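Local coordinates for protein ketol-acid reductoisomerase (NAD(+)) (uncultured archaeon GZfos26G2, PDB 4XDY) that catalyses, with magnesium and NADH, the methyl migration and reduction of (S)-2-acetolactate to (R)-2,3-dihydroxy-isovalerate in branched-chain amino-acid biosynthesis, at residues N41-E46 and D72-K77; S12-K17 and L170-A175; H82-D87 and C109-F114. All coordinates share one frame; numbering follows the deposited sequence.

Interaction 1 of 3, residues N41-E46 and D72-K77. With NAI (1,4-dihydronicotinamide adenine dinucleotide), chain E.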
loop_
_atom_site.group_PDB
_atom_site.type_symbol
_atom_site.label_atom_id
_atom_site.label_comp_id
_atom_site.label_asym_id
_atom_site.label_seq_id
_atom_site.Cartn_x
_atom_site.Cartn_y
_atom_site.Cartn_z
ATOM N N ASN A 41 -2.361 -22.949 25.033
ATOM C CA ASN A 41 -3.700 -23.159 25.533
ATOM C C ASN A 41 -4.446 -21.814 25.600
ATOM O O ASN A 41 -4.059 -20.924 26.362
ATOM C CB ASN A 41 -3.695 -23.817 26.939
ATOM C CG ASN A 41 -5.097 -24.308 27.385
ATOM O OD1 ASN A 41 -5.540 -24.106 28.531
ATOM N ND2 ASN A 41 -5.780 -24.998 26.474
ATOM N N VAL A 42 -5.532 -21.670 24.826
ATOM C CA VAL A 42 -6.306 -20.408 24.809
ATOM C C VAL A 42 -7.751 -20.612 25.172
ATOM O O VAL A 42 -8.380 -21.572 24.676
ATOM C CB VAL A 42 -6.282 -19.767 23.394
ATOM C CG1 VAL A 42 -7.134 -18.478 23.360
ATOM C CG2 VAL A 42 -4.852 -19.508 22.959
ATOM N N VAL A 43 -8.317 -19.701 25.957
ATOM C CA VAL A 43 -9.764 -19.658 26.110
ATOM C C VAL A 43 -10.252 -18.287 25.698
ATOM O O VAL A 43 -9.460 -17.317 25.812
ATOM C CB VAL A 43 -10.239 -20.055 27.516
ATOM C CG1 VAL A 43 -9.691 -21.460 27.811
ATOM C CG2 VAL A 43 -9.824 -19.068 28.572
ATOM N N ILE A 44 -11.424 -18.269 25.067
ATOM C CA ILE A 44 -12.075 -16.984 24.656
ATOM C C ILE A 44 -13.031 -16.514 25.702
ATOM O O ILE A 44 -13.940 -17.254 26.117
ATOM C CB ILE A 44 -12.778 -17.091 23.301
ATOM C CG1 ILE A 44 -11.837 -17.662 22.248
ATOM C CG2 ILE A 44 -13.334 -15.723 22.879
ATOM C CD1 ILE A 44 -10.530 -16.842 22.049
ATOM N N GLY A 45 -12.851 -15.281 26.127
ATOM C CA GLY A 45 -13.841 -14.520 26.906
ATOM C C GLY A 45 -14.653 -13.657 25.929
ATOM O O GLY A 45 -14.096 -12.812 25.227
ATOM N N GLU A 46 -15.975 -13.888 25.871
ATOM C CA GLU A 46 -16.844 -13.107 24.995
ATOM C C GLU A 46 -18.180 -12.921 25.635
ATOM O O GLU A 46 -18.385 -13.376 26.768
ATOM C CB GLU A 46 -16.947 -13.739 23.600
ATOM C CG GLU A 46 -16.114 -13.027 22.536
ATOM C CD GLU A 46 -16.588 -11.625 22.117
ATOM O OE1 GLU A 46 -17.534 -11.101 22.706
ATOM O OE2 GLU A 46 -15.889 -10.974 21.249
ATOM N N ASP A 72 -16.087 -12.941 32.694
ATOM C CA ASP A 72 -15.730 -13.270 34.081
ATOM C C ASP A 72 -15.147 -14.689 34.301
ATOM O O ASP A 72 -14.103 -14.841 34.965
ATOM C CB ASP A 72 -16.835 -12.934 35.046
ATOM C CG ASP A 72 -18.078 -13.804 34.884
ATOM O OD1 ASP A 72 -18.200 -14.612 33.934
ATOM O OD2 ASP A 72 -18.923 -13.633 35.773
ATOM N N LYS A 73 -15.753 -15.692 33.699
ATOM C CA LYS A 73 -15.221 -17.079 33.808
ATOM C C LYS A 73 -13.923 -17.247 33.038
ATOM O O LYS A 73 -13.066 -18.021 33.399
ATOM C CB LYS A 73 -16.199 -18.141 33.236
ATOM C CG LYS A 73 -17.622 -18.190 33.789
ATOM C CD LYS A 73 -17.648 -17.921 35.270
ATOM C CE LYS A 73 -19.016 -18.281 35.857
ATOM N NZ LYS A 73 -18.832 -18.386 37.326
ATOM N N ALA A 74 -13.785 -16.554 31.924
ATOM C CA ALA A 74 -12.546 -16.602 31.181
ATOM C C ALA A 74 -11.402 -15.991 31.972
ATOM O O ALA A 74 -10.286 -16.517 31.947
ATOM C CB ALA A 74 -12.713 -15.898 29.833
ATOM N N ALA A 75 -11.666 -14.920 32.687
ATOM C CA ALA A 75 -10.652 -14.234 33.445
ATOM C C ALA A 75 -10.177 -15.121 34.613
ATOM O O ALA A 75 -9.035 -15.089 35.001
ATOM C CB ALA A 75 -11.165 -12.978 34.022
ATOM N N GLU A 76 -11.121 -15.844 35.184
ATOM C CA GLU A 76 -10.833 -16.819 36.249
ATOM C C GLU A 76 -9.866 -17.877 35.757
ATOM O O GLU A 76 -8.893 -18.180 36.422
ATOM C CB GLU A 76 -12.167 -17.456 36.739
ATOM C CG GLU A 76 -12.042 -18.166 38.072
ATOM C CD GLU A 76 -13.376 -18.364 38.788
ATOM O OE1 GLU A 76 -14.468 -17.952 38.292
ATOM O OE2 GLU A 76 -13.300 -18.929 39.887
ATOM N N LYS A 77 -10.053 -18.362 34.556
ATOM C CA LYS A 77 -9.304 -19.421 34.057
ATOM C C LYS A 77 -7.927 -18.993 33.486
ATOM O O LYS A 77 -6.995 -19.779 33.362
ATOM C CB LYS A 77 -10.173 -20.057 32.990
ATOM C CG LYS A 77 -9.531 -21.239 32.359
ATOM C CD LYS A 77 -10.512 -22.273 31.830
ATOM C CE LYS A 77 -9.648 -23.365 31.169
ATOM N NZ LYS A 77 -10.418 -24.579 30.856
HETATM P PA NAI E . -12.921 -5.130 18.049
HETATM O O1A NAI E . -13.547 -3.747 17.811
HETATM O O2A NAI E . -12.713 -6.044 16.922
HETATM O O5B NAI E . -13.722 -5.741 19.308
HETATM C C5B NAI E . -13.463 -7.109 19.737
HETATM C C4B NAI E . -14.824 -7.774 20.107
HETATM O O4B NAI E . -15.277 -7.078 21.263
HETATM C C3B NAI E . -15.995 -7.669 19.094
HETATM O O3B NAI E . -15.759 -8.624 18.059
HETATM C C2B NAI E . -17.201 -7.910 19.977
HETATM O O2B NAI E . -17.444 -9.318 20.031
HETATM C C1B NAI E . -16.693 -7.381 21.342
HETATM N N9A NAI E . -17.388 -6.163 21.722
HETATM C C8A NAI E . -17.586 -5.083 20.854
HETATM N N7A NAI E . -18.254 -4.133 21.494
HETATM C C5A NAI E . -18.514 -4.604 22.741
HETATM C C6A NAI E . -19.225 -4.102 23.902
HETATM N N6A NAI E . -19.820 -2.901 23.900
HETATM N N1A NAI E . -19.257 -4.835 25.046
HETATM C C2A NAI E . -18.694 -6.061 25.088
HETATM N N3A NAI E . -18.026 -6.610 24.088
HETATM C C4A NAI E . -17.920 -5.933 22.886
HETATM O O3 NAI E . -11.434 -4.837 18.797
HETATM P PN NAI E . -10.012 -4.692 17.945
HETATM O O1N NAI E . -10.159 -3.645 16.859
HETATM O O2N NAI E . -9.623 -6.062 17.579
HETATM O O5D NAI E . -9.199 -3.982 19.101
HETATM C C5D NAI E . -8.704 -4.796 20.217
HETATM C C4D NAI E . -7.455 -4.126 20.895
HETATM O O4D NAI E . -6.414 -4.300 19.912
HETATM C C3D NAI E . -7.541 -2.629 21.123
HETATM O O3D NAI E . -6.808 -2.270 22.300
HETATM C C2D NAI E . -6.880 -1.977 19.885
HETATM O O2D NAI E . -6.377 -0.654 20.052
HETATM C C1D NAI E . -5.791 -2.993 19.610
HETATM N N1N NAI E . -5.237 -3.096 18.255
HETATM C C2N NAI E . -6.083 -3.324 17.229
HETATM C C3N NAI E . -5.623 -3.455 15.966
HETATM C C7N NAI E . -6.537 -3.801 14.921
HETATM O O7N NAI E . -7.795 -3.625 14.910
HETATM N N7N NAI E . -6.004 -4.570 14.005
HETATM C C4N NAI E . -4.195 -3.365 15.744
HETATM C C5N NAI E . -3.349 -3.347 16.897
HETATM C C6N NAI E . -3.916 -3.178 18.121
#
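Ala-74 sets its methyl group directly on the backbone of Gly-45. Its CB lies 3.4 Å from Gly-45 CA and 4.1 Å from Ile-44 O. The methyl thus rests mainly on main chain. A CB at the glycine would point at the helix, only 2.9 Å from Ala-74 CB, which is a clash. The bare backbone here allows the close approach, with the two CA atoms 4.9 Å apart.

Two residues earlier in the strand and about one helical turn on, Val-43 meets Lys-77. Val-43 CG1 stands beside its backbone N, anti to the carbonyl carbon, and touches Lys-77 CE at 3.9 Å. Its other branch, CG2, is directed at Ala-74, with 4.5 Å to Ala-74 CB. Lys-77 has CG anti to its backbone N (chi1 -179°), and its chain is extended beyond that. The two side chains cross at about a right angle, and Val-43 CG1 meets the CD-CE part of the lysine. The ammonium group goes further, to a salt bridge with Glu-67.

This is helix-on-sheet packing in the Rossmann domain. Strand 41-50 lies between strands 18-22 and 67-70, and helix 71-77 covers one face of it. The axes of the two short segments run at 149° to each other and approach to 7.2 Å. Ile-44 points to the other face, onto Ala-32 and Ala-61 of helices 26-37 and 56-63.

Glu-46 also points away from helix 71-77, and its carboxylate meets the cofactor. Its chain is bent at chi2 (-69°), which turns CD out of line with CA. OE2 accepts a hydrogen bond of 2.6 Å from the adenosine ribose hydroxyl O2B of NADH. The same oxygen is bonded to Tyr-24 N. An acidic residue that grips this hydroxyl is characteristic of NAD(H)-binding Rossmann domains, consistent with the enzyme's preference for NADH.

Interaction 2 of 3, residues S12-K17 and L170-A175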
loop_
_atom_site.group_PDB
_atom_site.type_symbol
_atom_site.label_atom_id
_atom_site.label_comp_id
_atom_site.label_asym_id
_atom_site.label_seq_id
_atom_site.Cartn_x
_atom_site.Cartn_y
_atom_site.Cartn_z
ATOM N N SER A 12 9.119 -20.994 25.980
ATOM C CA SER A 12 8.721 -22.157 26.752
ATOM C C SER A 12 7.943 -21.848 28.012
ATOM O O SER A 12 7.152 -22.674 28.429
ATOM C CB SER A 12 9.973 -23.015 27.073
ATOM O OG SER A 12 10.922 -22.292 27.778
ATOM N N ILE A 13 8.073 -20.652 28.606
ATOM C CA ILE A 13 7.223 -20.295 29.712
ATOM C C ILE A 13 5.675 -20.514 29.490
ATOM O O ILE A 13 4.916 -20.747 30.445
ATOM C CB ILE A 13 7.480 -18.881 30.255
ATOM C CG1 ILE A 13 6.885 -18.764 31.655
ATOM C CG2 ILE A 13 6.903 -17.778 29.322
ATOM C CD1 ILE A 13 7.312 -17.534 32.389
ATOM N N LEU A 14 5.239 -20.344 28.246
ATOM C CA LEU A 14 3.793 -20.458 27.897
ATOM C C LEU A 14 3.286 -21.893 27.901
ATOM O O LEU A 14 2.061 -22.107 27.919
ATOM C CB LEU A 14 3.516 -19.843 26.536
ATOM C CG LEU A 14 3.770 -18.348 26.427
ATOM C CD1 LEU A 14 3.304 -17.862 25.057
ATOM C CD2 LEU A 14 3.075 -17.582 27.529
ATOM N N ARG A 15 4.216 -22.849 27.886
ATOM C CA ARG A 15 3.910 -24.288 28.080
ATOM C C ARG A 15 2.872 -24.583 29.163
ATOM O O ARG A 15 2.005 -25.368 28.986
ATOM C CB ARG A 15 5.204 -25.069 28.403
ATOM N N ASP A 16 2.921 -23.998 30.314
ATOM C CA ASP A 16 1.850 -24.371 31.265
ATOM C C ASP A 16 1.075 -23.097 31.640
ATOM O O ASP A 16 0.766 -22.829 32.809
ATOM C CB ASP A 16 2.459 -25.037 32.478
ATOM C CG ASP A 16 3.777 -24.416 32.830
ATOM O OD1 ASP A 16 3.912 -23.184 32.590
ATOM O OD2 ASP A 16 4.687 -25.148 33.264
ATOM N N LYS A 17 0.783 -22.281 30.636
ATOM C CA LYS A 17 -0.028 -21.130 30.924
ATOM C C LYS A 17 -1.218 -21.168 29.966
ATOM O O LYS A 17 -1.098 -21.602 28.822
ATOM C CB LYS A 17 0.792 -19.855 30.796
ATOM C CG LYS A 17 1.480 -19.540 32.094
ATOM C CD LYS A 17 2.404 -18.382 31.986
ATOM C CE LYS A 17 3.195 -18.222 33.273
ATOM N NZ LYS A 17 2.450 -17.601 34.379
ATOM N N LEU A 170 7.293 -11.416 25.935
ATOM C CA LEU A 170 8.103 -11.741 24.780
ATOM C C LEU A 170 7.712 -13.103 24.200
ATOM O O LEU A 170 7.734 -13.326 22.976
ATOM C CB LEU A 170 9.623 -11.676 25.092
ATOM C CG LEU A 170 10.176 -10.294 25.407
ATOM C CD1 LEU A 170 11.595 -10.425 25.935
ATOM C CD2 LEU A 170 10.254 -9.376 24.183
ATOM N N ALA A 171 7.412 -14.028 25.113
ATOM C CA ALA A 171 7.116 -15.398 24.729
ATOM C C ALA A 171 5.874 -15.385 23.842
ATOM O O ALA A 171 5.811 -16.074 22.833
ATOM C CB ALA A 171 6.886 -16.246 25.936
ATOM N N MET A 172 4.905 -14.574 24.246
ATOM C CA MET A 172 3.653 -14.445 23.455
ATOM C C MET A 172 3.970 -14.007 22.018
ATOM O O MET A 172 3.422 -14.557 21.050
ATOM C CB MET A 172 2.685 -13.495 24.180
ATOM C CG MET A 172 1.974 -14.069 25.340
ATOM S SD MET A 172 1.015 -12.862 26.225
ATOM C CE MET A 172 -0.368 -12.646 25.045
ATOM N N THR A 173 4.909 -13.065 21.854
ATOM C CA THR A 173 5.217 -12.553 20.510
ATOM C C THR A 173 5.950 -13.545 19.666
ATOM O O THR A 173 5.803 -13.636 18.449
ATOM C CB THR A 173 6.005 -11.222 20.508
ATOM O OG1 THR A 173 7.363 -11.445 20.948
ATOM C CG2 THR A 173 5.274 -10.113 21.330
ATOM N N LYS A 174 6.734 -14.395 20.344
ATOM C CA LYS A 174 7.412 -15.452 19.593
ATOM C C LYS A 174 6.425 -16.541 19.136
ATOM O O LYS A 174 6.493 -17.004 17.998
ATOM C CB LYS A 174 8.528 -16.084 20.457
ATOM C CG LYS A 174 9.247 -17.163 19.607
ATOM C CD LYS A 174 10.450 -17.814 20.232
ATOM C CE LYS A 174 11.053 -18.766 19.170
ATOM N NZ LYS A 174 12.400 -19.020 19.684
ATOM N N ALA A 175 5.562 -16.961 20.047
ATOM C CA ALA A 175 4.498 -17.947 19.738
ATOM C C ALA A 175 3.562 -17.430 18.580
ATOM O O ALA A 175 3.060 -18.197 17.741
ATOM C CB ALA A 175 3.701 -18.249 20.951
#
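Ala-171 is the first residue of helix segment 170-175 to meet residues 12-17. Its CB points at them and is touched by two side chains. Ile-13 brings CG2, the branch held between its backbone N and carbonyl carbon, to 3.7 Å from Ala-171 CB. Leu-14 brings CG to 3.8 Å from the same Ala-171 CB. The small methyl lets both come close to the helix.

Met-172 follows. Leu-14 CD1 lies 3.7 Å from Met-172 N, against the helix backbone, and 4.0 Å from Met-172 CG. The rest of the methionine leads away, with a bend at chi3 (74°). Leu-14 CD1 is anti to CA (chi2 -174°), which puts it against the helix.

Thr-173 is on the far side of the helix, against Val-155 and Ile-183 of the sheet. Its OG1 donates to Leu-170 O at 2.8 Å. That carbonyl also receives Lys-174 N, so two donors of the helix share it. Lys-174 is extended, and its NZ is bonded to the carbonyl oxygens of Asp-6 and Val-9, which ties the N-terminal arm to the same helix.

Ala-175, one turn after Ala-171, is the last to touch. Leu-14 CD1 is 4.1 Å from its CB. The leucine tip therefore sits among Ala-171, Met-172 and Ala-175.

Residues 12-14 form a short 3-10 turn, and the chain then enters strand 18-22 of the Rossmann domain. The contact thus packs the lead-in to that strand on helix 165-175, which comes much later in the chain. Between the two segments the touching side chains are all apolar. Their hold on each other is probably one of shape and exclusion of water, without directed bonds.

Interaction 3 of 3, residues H82-D87 and C109-F114. With NAI (1,4-dihydronicotinamide adenine dinucleotide), chain E.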
loop_
_atom_site.group_PDB
_atom_site.type_symbol
_atom_site.label_atom_id
_atom_site.label_comp_id
_atom_site.label_asym_id
_atom_site.label_seq_id
_atom_site.Cartn_x
_atom_site.Cartn_y
_atom_site.Cartn_z
ATOM N N HIS A 82 -5.891 -11.289 28.475
ATOM C CA HIS A 82 -5.387 -10.473 27.375
ATOM C C HIS A 82 -6.584 -9.740 26.753
ATOM O O HIS A 82 -7.452 -10.388 26.136
ATOM C CB HIS A 82 -4.726 -11.382 26.385
ATOM C CG HIS A 82 -4.096 -10.692 25.218
ATOM N ND1 HIS A 82 -3.720 -9.377 25.247
ATOM C CD2 HIS A 82 -3.715 -11.153 24.005
ATOM C CE1 HIS A 82 -3.142 -9.053 24.106
ATOM N NE2 HIS A 82 -3.145 -10.100 23.332
ATOM N N ILE A 83 -6.602 -8.432 26.956
ATOM C CA ILE A 83 -7.777 -7.576 26.678
ATOM C C ILE A 83 -7.694 -7.142 25.218
ATOM O O ILE A 83 -6.875 -6.293 24.883
ATOM C CB ILE A 83 -7.888 -6.445 27.675
ATOM C CG1 ILE A 83 -8.191 -7.026 29.081
ATOM C CG2 ILE A 83 -9.068 -5.525 27.318
ATOM C CD1 ILE A 83 -8.159 -6.036 30.184
ATOM N N LEU A 84 -8.526 -7.771 24.383
ATOM C CA LEU A 84 -8.626 -7.426 22.951
ATOM C C LEU A 84 -10.068 -6.989 22.588
ATOM O O LEU A 84 -10.547 -7.250 21.520
ATOM C CB LEU A 84 -8.077 -8.523 22.071
ATOM C CG LEU A 84 -6.589 -8.839 22.196
ATOM C CD1 LEU A 84 -6.147 -10.022 21.359
ATOM C CD2 LEU A 84 -5.741 -7.607 21.891
ATOM N N LEU A 85 -10.652 -6.248 23.526
ATOM C CA LEU A 85 -11.879 -5.572 23.344
ATOM C C LEU A 85 -11.606 -4.156 22.780
ATOM O O LEU A 85 -10.541 -3.613 22.960
ATOM C CB LEU A 85 -12.595 -5.479 24.681
ATOM C CG LEU A 85 -13.060 -6.805 25.280
ATOM C CD1 LEU A 85 -13.307 -6.672 26.771
ATOM C CD2 LEU A 85 -14.301 -7.308 24.612
ATOM N N PRO A 86 -12.628 -3.494 22.199
ATOM C CA PRO A 86 -12.425 -2.083 21.780
ATOM C C PRO A 86 -11.920 -1.236 22.903
ATOM O O PRO A 86 -12.381 -1.347 24.046
ATOM C CB PRO A 86 -13.847 -1.647 21.301
ATOM C CG PRO A 86 -14.535 -2.924 20.912
ATOM C CD PRO A 86 -13.996 -3.947 21.952
ATOM N N ASP A 87 -10.962 -0.355 22.642
ATOM C CA ASP A 87 -10.376 0.477 23.698
ATOM C C ASP A 87 -11.426 1.198 24.528
ATOM O O ASP A 87 -11.313 1.314 25.746
ATOM C CB ASP A 87 -9.356 1.496 23.189
ATOM C CG ASP A 87 -8.225 0.830 22.437
ATOM O OD1 ASP A 87 -7.410 0.109 23.113
ATOM O OD2 ASP A 87 -8.184 0.919 21.185
ATOM N N CYS A 109 -2.772 -8.198 30.125
ATOM C CA CYS A 109 -2.081 -7.891 28.890
ATOM C C CYS A 109 -3.040 -7.098 27.964
ATOM O O CYS A 109 -4.273 -7.209 28.082
ATOM C CB CYS A 109 -1.630 -9.155 28.244
ATOM S SG CYS A 109 -0.536 -9.092 26.848
ATOM N N PHE A 110 -2.426 -6.307 27.102
ATOM C CA PHE A 110 -3.140 -5.387 26.158
ATOM C C PHE A 110 -2.390 -5.488 24.840
ATOM O O PHE A 110 -1.192 -5.903 24.804
ATOM C CB PHE A 110 -3.099 -3.974 26.596
ATOM C CG PHE A 110 -3.831 -3.708 27.883
ATOM C CD1 PHE A 110 -3.195 -3.929 29.115
ATOM C CD2 PHE A 110 -5.134 -3.313 27.872
ATOM C CE1 PHE A 110 -3.859 -3.669 30.302
ATOM C CE2 PHE A 110 -5.818 -3.054 29.049
ATOM C CZ PHE A 110 -5.185 -3.213 30.264
ATOM N N SER A 111 -3.021 -5.028 23.752
ATOM C CA SER A 111 -2.296 -4.837 22.511
ATOM C C SER A 111 -2.240 -3.393 22.058
ATOM O O SER A 111 -1.782 -3.134 20.958
ATOM C CB SER A 111 -2.785 -5.715 21.392
ATOM O OG SER A 111 -2.414 -7.085 21.592
ATOM N N HIS A 112 -2.585 -2.473 22.946
ATOM C CA HIS A 112 -2.415 -1.042 22.728
ATOM C C HIS A 112 -2.348 -0.466 24.126
ATOM O O HIS A 112 -3.187 -0.855 24.999
ATOM C CB HIS A 112 -3.647 -0.494 22.003
ATOM C CG HIS A 112 -3.590 0.966 21.684
ATOM N ND1 HIS A 112 -2.420 1.674 21.359
ATOM C CD2 HIS A 112 -4.607 1.871 21.633
ATOM C CE1 HIS A 112 -2.763 2.929 21.052
ATOM N NE2 HIS A 112 -4.082 3.060 21.206
ATOM N N GLY A 113 -1.444 0.497 24.302
ATOM C CA GLY A 113 -1.232 1.130 25.623
ATOM C C GLY A 113 -2.233 2.143 26.159
ATOM O O GLY A 113 -2.084 2.596 27.320
ATOM N N PHE A 114 -3.238 2.495 25.300
ATOM C CA PHE A 114 -4.136 3.658 25.538
ATOM C C PHE A 114 -4.653 3.652 26.991
ATOM O O PHE A 114 -4.450 4.620 27.745
ATOM C CB PHE A 114 -5.290 3.644 24.524
ATOM C CG PHE A 114 -6.189 4.823 24.564
ATOM C CD1 PHE A 114 -7.250 4.913 25.481
ATOM C CD2 PHE A 114 -6.032 5.875 23.662
ATOM C CE1 PHE A 114 -8.092 6.012 25.507
ATOM C CE2 PHE A 114 -6.887 6.981 23.698
ATOM C CZ PHE A 114 -7.908 7.036 24.614
HETATM P PA NAI E . -12.921 -5.130 18.049
HETATM O O1A NAI E . -13.547 -3.747 17.811
HETATM O O2A NAI E . -12.713 -6.044 16.922
HETATM O O5B NAI E . -13.722 -5.741 19.308
HETATM C C5B NAI E . -13.463 -7.109 19.737
HETATM C C4B NAI E . -14.824 -7.774 20.107
HETATM O O4B NAI E . -15.277 -7.078 21.263
HETATM C C3B NAI E . -15.995 -7.669 19.094
HETATM O O3B NAI E . -15.759 -8.624 18.059
HETATM C C2B NAI E . -17.201 -7.910 19.977
HETATM O O2B NAI E . -17.444 -9.318 20.031
HETATM C C1B NAI E . -16.693 -7.381 21.342
HETATM N N9A NAI E . -17.388 -6.163 21.722
HETATM C C8A NAI E . -17.586 -5.083 20.854
HETATM N N7A NAI E . -18.254 -4.133 21.494
HETATM C C5A NAI E . -18.514 -4.604 22.741
HETATM C C6A NAI E . -19.225 -4.102 23.902
HETATM N N6A NAI E . -19.820 -2.901 23.900
HETATM N N1A NAI E . -19.257 -4.835 25.046
HETATM C C2A NAI E . -18.694 -6.061 25.088
HETATM N N3A NAI E . -18.026 -6.610 24.088
HETATM C C4A NAI E . -17.920 -5.933 22.886
HETATM O O3 NAI E . -11.434 -4.837 18.797
HETATM P PN NAI E . -10.012 -4.692 17.945
HETATM O O1N NAI E . -10.159 -3.645 16.859
HETATM O O2N NAI E . -9.623 -6.062 17.579
HETATM O O5D NAI E . -9.199 -3.982 19.101
HETATM C C5D NAI E . -8.704 -4.796 20.217
HETATM C C4D NAI E . -7.455 -4.126 20.895
HETATM O O4D NAI E . -6.414 -4.300 19.912
HETATM C C3D NAI E . -7.541 -2.629 21.123
HETATM O O3D NAI E . -6.808 -2.270 22.300
HETATM C C2D NAI E . -6.880 -1.977 19.885
HETATM O O2D NAI E . -6.377 -0.654 20.052
HETATM C C1D NAI E . -5.791 -2.993 19.610
HETATM N N1N NAI E . -5.237 -3.096 18.255
HETATM C C2N NAI E . -6.083 -3.324 17.229
HETATM C C3N NAI E . -5.623 -3.455 15.966
HETATM C C7N NAI E . -6.537 -3.801 14.921
HETATM O O7N NAI E . -7.795 -3.625 14.910
HETATM N N7N NAI E . -6.004 -4.570 14.005
HETATM C C4N NAI E . -4.195 -3.365 15.744
HETATM C C5N NAI E . -3.349 -3.347 16.897
HETATM C C6N NAI E . -3.916 -3.178 18.121
HETATM O O HOH W 1 -5.582 -3.954 24.080
HETATM O O HOH W 2 -5.981 0.272 25.533
#
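Ile-83 N donates to Cys-109 O, 2.9 Å away and almost straight at 177°. The bond joins two parallel strands.

Ring contacts gather on the sheet face with His-82. Cys-109 SG lies 4.0 Å from the centroid of the imidazole, an oblique sulfur-aromatic contact. Ser-111 OG, hydrogen-bonded to Val-132 O and Gln-31, comes to the ring edge, 3.3 Å from His-82 CE1, while Leu-84 CG covers one ring face. His-82 ND1 is buried without a polar partner. An alanine at His-82 would probably leave a gap between Cys-109 SG, Ser-111 OG and Leu-84 CG, with Leu-84 freer to turn.

On the other face the contact is apolar. Ile-83 and Phe-110 lie side by side, with Ile-83 CD1 4.0 Å from Phe-110 CE2.

Polar bonds gather at the strand ends, around the nicotinamide ribose of NADH. The Asp-87 carboxylate takes both hydroxyls, O3D on OD1 at 2.6 Å and O2D on OD2 at 2.7 Å. A water bonded to O3D donates to Ile-83 O at 2.8 Å and accepts from Ser-111 N. His-112, the predicted active-site residue, turns its ring edge to Asp-87 OD1. Its ND1 is bonded to Glu-191.

Strands 80-83 and 107-110 belong to a beta-alpha-beta unit whose crossover helix, 90-98, packs on Ile-83. Strand 18-22 flanks the pair beside 80-83, and strand 128-134 beside 107-110. Helix 188-203 lies against Phe-110, His-112 and Phe-114, and Thr-258 of the second subunit bonds to Asp-87 OD2.

How the interactions relate
All three interactions lie in the N-terminal Rossmann domain. Interaction 2 joins an early part of the chain to a late part of this domain, and the segments of interactions 1 and 3 come between them, in that order. Their centres are 15 to 18 Å apart. Interactions 1 and 3 share the central sheet, and helix 71-77 is followed directly by strand 80-83. They hold different parts of NADH, the adenosine ribose and the nicotinamide ribose. Interaction 2 touches both neighbours. Asn-41 CB packs on Lys-17 O, and Met-172 CE reaches His-82 CD2 and Cys-109 SG. Helix 165-175 thus backs the sheet whose strand ends bind the cofactor, and the side chain of Met-172 is about 12 Å from NADH.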